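Local atomic coordinates of MdbA protein (Corynebacterium diphtheriae, PDB entry 5C00), a protein that probably catalyses thiol-disulfide exchange, as a thioredoxin-fold oxidoreductase of the DsbA family essential for viability, pilus assembly, toxin production and virulence. Residues Ile33-Val38 with Glu114-Tyr119; Val22-Ser27 with Pro68-Ile73. All blocks are in the same frame, centred on the assembly; numbering follows the deposited sequence.

Contact 1: residues Ile33-Val38 with Glu114-Tyr119; sequences IVLKAV and ETYWNY
Glu114 O takes two hydrogen bonds from Asn118 in the helical turn that sends Tyr116 and Trp117 across to Ile33 and Leu35 of strand 32-36. The backbone N of Asn118 makes the regular helix bond; its ND2 comes from the other face of the carbonyl, 2.8 Å from Glu114 O, with an N-H...O angle of 153°. The Asn118 amide thereby folds back on its own helix, and its OD1 accepts from the backbone N of Glu20. What meets across the contact is nearly all hydrocarbon. With CG of Tyr116 swung away from the backbone N (chi1 172°), the phenol reaches toward Ile33, whose side chain comes from the opposite direction. Two methyls of Ile33 receive it: CG2 sits 3.9 Å from Tyr116 CZ, while CD1 is 3.7 Å from Tyr116 OH. Two residues along the strand, Leu35 reaches both aromatic residues. Its CD1 lies 4.1 Å from CZ3 of Trp117, and CD2 touches Tyr116 CE2 more loosely at 4.4 Å. Trp117 crosses Leu35 at about a right angle, its NE1 held by Glu20 OE1. The axes of strand segment 33-36 and helix segment 114-119 come no closer than 11.5 Å and run at 110° to each other, a distance spanned by these large side chains. The contact packs the helical insertion between strands 78-85 and 187-190 of the thioredoxin fold, as in DsbA relatives, on strand 32-36; Leu82 of strand 78-85 touches Leu35 and Tyr116, helix 96-109 packs on Ile33 and Tyr116, and helix 56-74 lies against Leu35 and Trp117.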
ATOM      1  N   ILE A  33       3.716   6.187  -1.597  1.00 21.15           N
ATOM      2  CA  ILE A  33       3.374   6.323  -0.224  1.00 20.13           C
ATOM      3  C   ILE A  33       4.634   5.916   0.505  1.00 20.72           C
ATOM      4  O   ILE A  33       5.039   4.756   0.471  1.00 20.07           O
ATOM      5  CB  ILE A  33       2.158   5.467   0.166  1.00 19.61           C
ATOM      6  CG1 ILE A  33       0.906   5.951  -0.566  1.00 19.99           C
ATOM      7  CG2 ILE A  33       1.965   5.509   1.678  1.00 19.15           C
ATOM      8  CD1 ILE A  33      -0.192   4.919  -0.717  1.00 21.16           C
ATOM      9  N   VAL A  34       5.236   6.878   1.180  1.00 19.61           N
ATOM     10  CA  VAL A  34       6.530   6.686   1.782  1.00 21.07           C
ATOM     11  C   VAL A  34       6.422   6.386   3.278  1.00 21.52           C
ATOM     12  O   VAL A  34       5.783   7.130   4.007  1.00 24.64           O
ATOM     13  CB  VAL A  34       7.428   7.933   1.540  1.00 23.47           C
ATOM     14  CG1 VAL A  34       8.867   7.619   1.935  1.00 23.79           C
ATOM     15  CG2 VAL A  34       7.403   8.344   0.078  1.00 23.54           C
ATOM     16  N   LEU A  35       6.980   5.256   3.725  1.00 19.87           N
ATOM     17  CA  LEU A  35       6.985   4.915   5.151  1.00 19.43           C
ATOM     18  C   LEU A  35       8.388   5.063   5.681  1.00 19.72           C
ATOM     19  O   LEU A  35       9.325   4.579   5.073  1.00 21.92           O
ATOM     20  CB  LEU A  35       6.484   3.494   5.369  1.00 19.02           C
ATOM     21  CG  LEU A  35       5.128   3.230   4.751  1.00 18.57           C
ATOM     22  CD1 LEU A  35       4.759   1.796   5.069  1.00 19.53           C
ATOM     23  CD2 LEU A  35       4.075   4.161   5.293  1.00 19.37           C
ATOM     24  N   LYS A  36       8.527   5.758   6.790  1.00 20.31           N
ATOM     25  CA  LYS A  36       9.825   6.119   7.334  1.00 21.71           C
ATOM     26  C   LYS A  36       9.738   6.399   8.808  1.00 21.85           C
ATOM     27  O   LYS A  36       8.719   6.843   9.295  1.00 22.78           O
ATOM     28  CB  LYS A  36      10.321   7.371   6.614  1.00 24.63           C
ATOM     29  CG  LYS A  36       9.268   8.457   6.591  1.00 27.25           C
ATOM     30  CD  LYS A  36       9.637   9.609   5.643  1.00 31.83           C
ATOM     31  CE  LYS A  36       8.398  10.118   4.911  1.00 33.79           C
ATOM     32  NZ  LYS A  36       8.613  11.487   4.297  1.00 38.25           N
ATOM     33  N   ALA A  37      10.820   6.147   9.526  1.00 21.86           N
ATOM     34  CA  ALA A  37      10.931   6.570  10.885  1.00 22.46           C
ATOM     35  C   ALA A  37      10.952   8.104  10.973  1.00 23.42           C
ATOM     36  O   ALA A  37      11.429   8.768  10.066  1.00 24.43           O
ATOM     37  CB  ALA A  37      12.178   6.002  11.499  1.00 23.30           C
ATOM     38  N   VAL A  38      10.477   8.607  12.100  1.00 24.68           N
ATOM     39  CA  VAL A  38      10.581  10.052  12.449  1.00 28.76           C
ATOM     40  C   VAL A  38      12.016  10.563  12.284  1.00 31.47           C
ATOM     41  O   VAL A  38      12.247  11.618  11.655  1.00 31.29           O
ATOM     42  CB  VAL A  38      10.012  10.311  13.862  1.00 28.85           C
ATOM     43  CG1 VAL A  38      10.305  11.733  14.349  1.00 31.52           C
ATOM     44  CG2 VAL A  38       8.524  10.099  13.834  1.00 30.28           C
ATOM     45  N   GLU A 114      -1.116   4.688  11.315  1.00 20.29           N
ATOM     46  CA  GLU A 114      -1.483   3.419  11.936  1.00 22.06           C
ATOM     47  C   GLU A 114      -2.758   2.824  11.269  1.00 20.57           C
ATOM     48  O   GLU A 114      -2.839   1.627  11.016  1.00 18.91           O
ATOM     49  CB  GLU A 114      -1.629   3.560  13.431  1.00 26.26           C
ATOM     50  CG  GLU A 114      -1.528   2.213  14.126  1.00 30.21           C
ATOM     51  CD  GLU A 114      -1.329   2.365  15.626  1.00 34.37           C
ATOM     52  OE1 GLU A 114      -2.356   2.213  16.321  1.00 36.92           O
ATOM     53  OE2 GLU A 114      -0.176   2.648  16.071  1.00 31.96           O
ATOM     54  N   THR A 115      -3.712   3.670  10.913  1.00 18.14           N
ATOM     55  CA  THR A 115      -4.873   3.225  10.133  1.00 18.04           C
ATOM     56  C   THR A 115      -4.469   2.735   8.734  1.00 16.33           C
ATOM     57  O   THR A 115      -4.839   1.641   8.296  1.00 16.62           O
ATOM     58  CB  THR A 115      -5.907   4.384  10.056  1.00 19.82           C
ATOM     59  OG1 THR A 115      -6.335   4.667  11.390  1.00 22.97           O
ATOM     60  CG2 THR A 115      -7.107   3.977   9.278  1.00 20.19           C
ATOM     61  N   TYR A 116      -3.635   3.529   8.053  1.00 16.44           N
ATOM     62  CA  TYR A 116      -3.138   3.165   6.737  1.00 16.10           C
ATOM     63  C   TYR A 116      -2.484   1.796   6.763  1.00 15.94           C
ATOM     64  O   TYR A 116      -2.817   0.894   5.973  1.00 15.29           O
ATOM     65  CB  TYR A 116      -2.149   4.177   6.211  1.00 16.42           C
ATOM     66  CG  TYR A 116      -1.513   3.680   4.952  1.00 16.34           C
ATOM     67  CD1 TYR A 116      -2.225   3.650   3.751  1.00 16.66           C
ATOM     68  CD2 TYR A 116      -0.255   3.122   4.966  1.00 15.87           C
ATOM     69  CE1 TYR A 116      -1.671   3.115   2.610  1.00 16.33           C
ATOM     70  CE2 TYR A 116       0.286   2.562   3.834  1.00 16.15           C
ATOM     71  CZ  TYR A 116      -0.448   2.565   2.669  1.00 16.40           C
ATOM     72  OH  TYR A 116       0.107   2.049   1.553  1.00 17.21           O
ATOM     73  N   TRP A 117      -1.559   1.623   7.684  1.00 15.50           N
ATOM     74  CA  TRP A 117      -0.851   0.344   7.714  1.00 17.24           C
ATOM     75  C   TRP A 117      -1.792  -0.861   7.895  1.00 16.80           C
ATOM     76  O   TRP A 117      -1.691  -1.894   7.210  1.00 15.69           O
ATOM     77  CB  TRP A 117       0.166   0.388   8.838  1.00 19.14           C
ATOM     78  CG  TRP A 117       0.810  -0.884   8.995  1.00 20.01           C
ATOM     79  CD1 TRP A 117       0.574  -1.784   9.945  1.00 22.15           C
ATOM     80  CD2 TRP A 117       1.774  -1.445   8.120  1.00 21.10           C
ATOM     81  NE1 TRP A 117       1.348  -2.900   9.744  1.00 23.74           N
ATOM     82  CE2 TRP A 117       2.109  -2.704   8.639  1.00 21.91           C
ATOM     83  CE3 TRP A 117       2.415  -0.991   6.952  1.00 22.11           C
ATOM     84  CZ2 TRP A 117       3.032  -3.537   8.027  1.00 24.27           C
ATOM     85  CZ3 TRP A 117       3.348  -1.829   6.341  1.00 23.33           C
ATOM     86  CH2 TRP A 117       3.645  -3.076   6.896  1.00 23.78           C
ATOM     87  N   ASN A 118      -2.703  -0.734   8.853  1.00 15.52           N
ATOM     88  CA  ASN A 118      -3.631  -1.829   9.106  1.00 16.67           C
ATOM     89  C   ASN A 118      -4.645  -2.035   7.992  1.00 15.41           C
ATOM     90  O   ASN A 118      -5.056  -3.162   7.740  1.00 15.59           O
ATOM     91  CB  ASN A 118      -4.319  -1.607  10.443  1.00 16.77           C
ATOM     92  CG  ASN A 118      -3.385  -1.927  11.604  1.00 18.98           C
ATOM     93  OD1 ASN A 118      -3.104  -3.098  11.878  1.00 19.52           O
ATOM     94  ND2 ASN A 118      -2.829  -0.892  12.214  1.00 18.63           N
ATOM     95  N   TYR A 119      -5.014  -0.950   7.320  1.00 15.44           N
ATOM     96  CA  TYR A 119      -5.932  -1.002   6.197  1.00 15.79           C
ATOM     97  C   TYR A 119      -5.296  -1.699   5.022  1.00 15.01           C
ATOM     98  O   TYR A 119      -5.873  -2.622   4.458  1.00 16.56           O
ATOM     99  CB  TYR A 119      -6.358   0.391   5.818  1.00 17.58           C
ATOM    100  CG  TYR A 119      -7.476   0.469   4.839  1.00 17.23           C
ATOM    101  CD1 TYR A 119      -8.714  -0.040   5.135  1.00 17.93           C
ATOM    102  CD2 TYR A 119      -7.315   1.073   3.638  1.00 18.66           C
ATOM    103  CE1 TYR A 119      -9.780   0.061   4.262  1.00 18.07           C
ATOM    104  CE2 TYR A 119      -8.385   1.166   2.743  1.00 19.53           C
ATOM    105  CZ  TYR A 119      -9.616   0.701   3.069  1.00 18.81           C
ATOM    106  OH  TYR A 119     -10.683   0.845   2.178  1.00 17.70           O
TER

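Contact 2: residues Val22-Ser27 with Pro68-Ile73; sequences VSFTGS and PMTKAI
This is a buried apolar contact in which segment 22-27, at the N-terminal end of an outer strand of the sheet, packs on the C-terminal part of helix 56-74, with Phe24 doing most of the work against Thr70 and Ile73. The Phe24 side chain points at the helix and crosses that of Thr70 at about a right angle. The methyl CG2 of Thr70 meets the ring at its edge, in plane, 3.7 Å from Phe24 CE2. Thr70 is modelled in two conformers; in the one described here chi1 of -55° sets OG1 beside the backbone N, where it bonds to Asp66 O, and puts CG2 opposite that N, against the phenyl ring. This helix belongs to the thioredoxin fold: it links the parallel neighbouring strands 45-52 and 78-85 in a beta-alpha-beta unit, and a CxxC pair lies at its start, consistent with the redox site of the family. One turn on from Thr70, Ile73 CG2 approaches the root of Phe24, 3.7 Å from Phe24 CB. A ring face of Phe24 is covered from within its own segment by Val22, whose CB stands 3.6 Å above the ring plane, toward the rim. Val22 also reaches the helix itself, its CG1 lying 4.2 Å from Thr70 CG2.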
ATOM      1  N   VAL A  22       2.182   0.749  15.261  1.00 21.94           N
ATOM      2  CA  VAL A  22       3.409   0.993  14.482  1.00 24.05           C
ATOM      3  C   VAL A  22       3.915   2.343  14.915  1.00 24.17           C
ATOM      4  O   VAL A  22       3.126   3.191  15.307  1.00 24.75           O
ATOM      5  CB  VAL A  22       3.155   1.008  12.962  1.00 25.73           C
ATOM      6  CG1 VAL A  22       2.702  -0.374  12.479  1.00 27.64           C
ATOM      7  CG2 VAL A  22       2.140   2.086  12.584  1.00 27.79           C
ATOM      8  N   SER A  23       5.224   2.518  14.923  1.00 23.53           N
ATOM      9  CA  SER A  23       5.776   3.775  15.401  1.00 23.70           C
ATOM     10  C   SER A  23       6.357   4.630  14.279  1.00 23.81           C
ATOM     11  O   SER A  23       6.940   5.685  14.562  1.00 25.88           O
ATOM     12  CB  SER A  23       6.847   3.508  16.416  1.00 25.07           C
ATOM     13  OG  SER A  23       7.853   2.678  15.843  1.00 26.05           O
ATOM     14  N   PHE A  24       6.230   4.200  13.028  1.00 20.96           N
ATOM     15  CA  PHE A  24       6.759   4.953  11.901  1.00 21.41           C
ATOM     16  C   PHE A  24       5.782   6.027  11.480  1.00 21.54           C
ATOM     17  O   PHE A  24       4.629   6.041  11.918  1.00 20.71           O
ATOM     18  CB  PHE A  24       7.174   4.034  10.731  1.00 20.91           C
ATOM     19  CG  PHE A  24       6.096   3.115  10.222  1.00 20.96           C
ATOM     20  CD1 PHE A  24       5.026   3.606   9.483  1.00 22.39           C
ATOM     21  CD2 PHE A  24       6.137   1.751  10.475  1.00 21.78           C
ATOM     22  CE1 PHE A  24       4.030   2.757   8.994  1.00 22.61           C
ATOM     23  CE2 PHE A  24       5.146   0.906   9.976  1.00 22.05           C
ATOM     24  CZ  PHE A  24       4.093   1.411   9.256  1.00 21.79           C
ATOM     25  N   THR A  25       6.233   6.925  10.620  1.00 21.77           N
ATOM     26  CA  THR A  25       5.346   7.921  10.021  1.00 21.61           C
ATOM     27  C   THR A  25       5.431   7.758   8.488  1.00 21.88           C
ATOM     28  O   THR A  25       5.956   6.741   7.947  1.00 19.42           O
ATOM     29  CB  THR A  25       5.716   9.364  10.522  1.00 22.84           C
ATOM     30  OG1 THR A  25       4.778  10.332  10.040  1.00 24.05           O
ATOM     31  CG2 THR A  25       7.075   9.742  10.075  1.00 22.48           C
ATOM     32  N   GLY A  26       4.929   8.737   7.755  1.00 22.47           N
ATOM     33  CA  GLY A  26       4.915   8.599   6.313  1.00 22.23           C
ATOM     34  C   GLY A  26       4.691   9.908   5.601  1.00 24.01           C
ATOM     35  O   GLY A  26       4.458  10.921   6.235  1.00 21.65           O
ATOM     36  N   SER A  27       4.711   9.858   4.279  1.00 23.03           N
ATOM     37  CA  SER A  27       4.329  11.020   3.453  1.00 23.83           C
ATOM     38  C   SER A  27       3.805  10.521   2.138  1.00 23.60           C
ATOM     39  O   SER A  27       3.930   9.316   1.868  1.00 23.41           O
ATOM     40  CB  SER A  27       5.509  11.986   3.280  1.00 25.26           C
ATOM     41  OG  SER A  27       6.604  11.376   2.604  1.00 27.32           O
ATOM     42  N   PRO A  68       9.230  -7.979   9.159  1.00 23.34           N
ATOM     43  CA  PRO A  68      10.596  -7.482   9.181  1.00 25.18           C
ATOM     44  C   PRO A  68      10.735  -6.114   8.563  1.00 24.17           C
ATOM     45  O   PRO A  68      11.528  -5.302   9.078  1.00 23.49           O
ATOM     46  CB  PRO A  68      11.389  -8.499   8.361  1.00 27.10           C
ATOM     47  CG  PRO A  68      10.505  -9.659   8.174  1.00 27.61           C
ATOM     48  CD  PRO A  68       9.116  -9.300   8.539  1.00 25.75           C
HETATM   49  N   MSE A  69       9.961  -5.828   7.514  1.00 22.58           N
HETATM   50  CA  MSE A  69      10.008  -4.496   6.879  1.00 22.07           C
HETATM   51  C   MSE A  69       9.642  -3.453   7.899  1.00 21.79           C
HETATM   52  O   MSE A  69      10.313  -2.434   7.977  1.00 22.92           O
HETATM   53  CB  MSE A  69       9.077  -4.408   5.662  1.00 21.91           C
HETATM   54  CG  MSE A  69       9.122  -3.025   4.992  1.00 22.94           C
HETATM   55 SE   MSE A  69       7.835  -2.937   3.519  0.65 21.65          SE
HETATM   56  CE  MSE A  69       6.292  -2.758   4.670  1.00 24.95           C
ATOM     57  N   THR A  70       8.549  -3.650   8.639  1.00 21.09           N
ATOM     58  CA  THR A  70       8.123  -2.701   9.674  0.70 23.73           C
ATOM     59  C   THR A  70       9.256  -2.436  10.678  1.00 23.07           C
ATOM     60  O   THR A  70       9.536  -1.321  11.030  1.00 23.05           O
ATOM     61  CB  THR A  70       6.877  -3.231  10.420  0.70 24.27           C
ATOM     62  OG1 THR A  70       5.846  -3.532   9.481  0.70 25.82           O
ATOM     63  CG2 THR A  70       6.366  -2.228  11.416  0.70 26.24           C
ATOM     64  N   LYS A  71       9.906  -3.498  11.136  1.00 22.97           N
ATOM     65  CA  LYS A  71      11.003  -3.331  12.099  1.00 25.15           C
ATOM     66  C   LYS A  71      12.155  -2.522  11.552  1.00 25.25           C
ATOM     67  O   LYS A  71      12.721  -1.686  12.242  1.00 26.82           O
ATOM     68  CB  LYS A  71      11.520  -4.674  12.620  1.00 28.32           C
ATOM     69  CG  LYS A  71      10.463  -5.516  13.317  1.00 31.78           C
ATOM     70  CD  LYS A  71       9.714  -4.772  14.431  1.00 35.18           C
ATOM     71  CE  LYS A  71       8.270  -4.429  14.079  1.00 36.34           C
ATOM     72  NZ  LYS A  71       7.398  -3.921  15.198  1.00 38.75           N
ATOM     73  N   ALA A  72      12.490  -2.751  10.300  1.00 24.17           N
ATOM     74  CA  ALA A  72      13.600  -2.070   9.669  1.00 23.87           C
ATOM     75  C   ALA A  72      13.286  -0.602   9.434  1.00 23.03           C
ATOM     76  O   ALA A  72      14.162   0.258   9.542  1.00 23.73           O
ATOM     77  CB  ALA A  72      13.949  -2.767   8.349  1.00 23.83           C
ATOM     78  N   ILE A  73      12.033  -0.332   9.095  1.00 22.09           N
ATOM     79  CA  ILE A  73      11.541   1.027   8.975  1.00 21.88           C
ATOM     80  C   ILE A  73      11.585   1.661  10.358  1.00 22.18           C
ATOM     81  O   ILE A  73      12.118   2.740  10.503  1.00 24.64           O
ATOM     82  CB  ILE A  73      10.100   1.123   8.414  1.00 20.35           C
ATOM     83  CG1 ILE A  73       9.995   0.588   6.981  1.00 20.07           C
ATOM     84  CG2 ILE A  73       9.632   2.550   8.433  1.00 21.12           C
ATOM     85  CD1 ILE A  73       8.555   0.325   6.556  1.00 20.45           C
TER

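Overall arrangement
The two contacts lie with their centres about 7 Å apart on the same side of the chain's centre, and their segments alternate along the chain: 22-27, 33-38, 68-73, 114-119. Strands 25-29 and 32-36 are consecutive antiparallel neighbours in one mixed sheet, joined by backbone hydrogen bonds such as Thr25 N to Lys36 O at 2.8 Å. Contact 1 brings helix 113-125 to the second of these strands; contact 2 brings helix 56-74 to segment 22-27, which carries the first. The helices also meet directly, Trp117 packing on Met69 and Thr70. The N-terminal strand pair is thus joined to both the helix that carries the CxxC pair and helix 113-125 of the helical insertion.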